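Local coordinates for protein Pyrimidine/purine nucleoside phosphorylase (Acinetobacter sp. ADP1, PDB 3HQX) that probably catalyses the reversible phosphorolysis of diverse purine and pyrimidine nucleosides to free bases and ribose 1-phosphate, at residues E79-R82 with A83-F87. Sequence-based numbering, arbitrary orientation.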
loop_
_atom_site.group_PDB
_atom_site.type_symbol
_atom_site.label_atom_id
_atom_site.label_comp_id
_atom_site.label_asym_id
_atom_site.label_seq_id
_atom_site.Cartn_x
_atom_site.Cartn_y
_atom_site.Cartn_z
ATOM N N GLU A 79 4.022 6.562 23.583
ATOM C CA GLU A 79 2.819 7.379 23.556
ATOM C C GLU A 79 1.844 6.647 22.600
ATOM O O GLU A 79 2.234 6.077 21.584
ATOM C CB GLU A 79 3.108 8.762 22.968
ATOM C CG GLU A 79 4.108 9.646 23.800
ATOM C CD GLU A 79 4.548 10.904 23.051
ATOM O OE1 GLU A 79 3.674 11.714 22.631
ATOM O OE2 GLU A 79 5.768 11.122 22.899
ATOM N N LEU A 80 0.577 6.712 22.944
ATOM C CA LEU A 80 -0.495 6.031 22.238
ATOM C C LEU A 80 -1.195 6.997 21.274
ATOM O O LEU A 80 -1.564 8.085 21.652
ATOM C CB LEU A 80 -1.541 5.561 23.241
ATOM C CG LEU A 80 -2.815 4.867 22.728
ATOM C CD1 LEU A 80 -2.530 3.518 22.195
ATOM C CD2 LEU A 80 -3.766 4.748 23.942
ATOM N N PHE A 81 -1.403 6.537 20.053
ATOM C CA PHE A 81 -2.147 7.287 19.055
ATOM C C PHE A 81 -3.165 6.406 18.404
ATOM O O PHE A 81 -2.867 5.240 18.075
ATOM C CB PHE A 81 -1.173 7.830 18.002
ATOM C CG PHE A 81 -0.140 8.720 18.584
ATOM C CD1 PHE A 81 -0.428 10.032 18.906
ATOM C CD2 PHE A 81 1.092 8.220 18.947
ATOM C CE1 PHE A 81 0.525 10.837 19.522
ATOM C CE2 PHE A 81 2.029 9.034 19.558
ATOM C CZ PHE A 81 1.747 10.325 19.846
ATOM N N ARG A 82 -4.345 6.973 18.162
ATOM C CA ARG A 82 -5.423 6.279 17.455
ATOM C C ARG A 82 -5.886 7.114 16.282
ATOM O O ARG A 82 -5.476 8.281 16.085
ATOM C CB ARG A 82 -6.594 5.942 18.389
ATOM C CG ARG A 82 -6.276 4.909 19.438
ATOM C CD ARG A 82 -7.439 4.561 20.397
ATOM N NE ARG A 82 -7.067 3.420 21.226
ATOM C CZ ARG A 82 -7.093 3.363 22.561
ATOM N NH1 ARG A 82 -7.485 4.410 23.283
ATOM N NH2 ARG A 82 -6.736 2.227 23.161
ATOM N N ALA A 83 -6.753 6.516 15.470
ATOM C CA ALA A 83 -7.236 7.192 14.284
ATOM C C ALA A 83 -7.763 8.593 14.567
ATOM O O ALA A 83 -8.537 8.841 15.538
ATOM C CB ALA A 83 -8.321 6.336 13.558
ATOM N N GLY A 84 -7.275 9.527 13.747
ATOM C CA GLY A 84 -7.622 10.915 13.853
ATOM C C GLY A 84 -6.566 11.757 14.552
ATOM O O GLY A 84 -6.597 12.984 14.481
ATOM N N GLN A 85 -5.650 11.108 15.225
ATOM C CA GLN A 85 -4.581 11.787 15.935
ATOM C C GLN A 85 -3.316 11.808 15.108
ATOM O O GLN A 85 -3.102 10.936 14.265
ATOM C CB GLN A 85 -4.361 11.058 17.242
ATOM C CG GLN A 85 -5.562 11.136 18.146
ATOM C CD GLN A 85 -5.372 10.471 19.494
ATOM O OE1 GLN A 85 -4.805 9.375 19.587
ATOM N NE2 GLN A 85 -5.963 11.086 20.550
ATOM N N SER A 86 -2.470 12.793 15.388
ATOM C CA SER A 86 -1.171 12.954 14.769
ATOM C C SER A 86 -0.070 13.068 15.790
ATOM O O SER A 86 -0.306 13.382 16.994
ATOM C CB SER A 86 -1.132 14.202 13.876
ATOM O OG SER A 86 -2.046 14.099 12.797
ATOM N N PHE A 87 1.163 12.797 15.326
ATOM C CA PHE A 87 2.343 13.149 16.103
ATOM C C PHE A 87 3.392 13.811 15.217
ATOM O O PHE A 87 3.432 13.606 14.019
ATOM C CB PHE A 87 2.912 11.976 16.915
ATOM C CG PHE A 87 3.386 10.808 16.109
ATOM C CD1 PHE A 87 4.699 10.775 15.627
ATOM C CD2 PHE A 87 2.548 9.740 15.821
ATOM C CE1 PHE A 87 5.161 9.651 14.905
ATOM C CE2 PHE A 87 2.968 8.682 15.107
ATOM C CZ PHE A 87 4.283 8.622 14.641
HETATM O O HOH W 1 -4.719 7.912 21.893
#
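With CG beside the backbone N (chi1 -64°) and an extended chain beyond, Q85 reaches back to the strand end, while in F87 a chi1 of 62°, with CG between N and the carbonyl carbon, turns the ring so that CD2 joins CB over one face of the F81 ring. R82 N donates to Q85 OE1 at 2.8 Å, a nearly straight bond whose donor is slightly tilted from the carbonyl plane. A water gives a second bond to OE1 and also donates to L80 O, so two donors grip this one oxygen. In the return direction Q85 N binds R82 O at 3.0 Å, closing a type II turn; G84 takes a positive phi (101°), a backbone conformation in which a CB would press against the carbonyl O of A83.

On F81, the CB of F87 lies 4.0 Å from the ring centroid as a CH-pi contact, and CZ of F81 is 3.6 Å from that same CB. The two rings meet obliquely, centroids 4.9 Å apart. F87 also packs edge-to-face with F95, while I63 touches F81. R82 pairs through NE with E67. The turn links 79-82 and 86-89, outermost strands of the two sheets within this chain, a sheet-to-sheet connection within the cupin beta-sandwich.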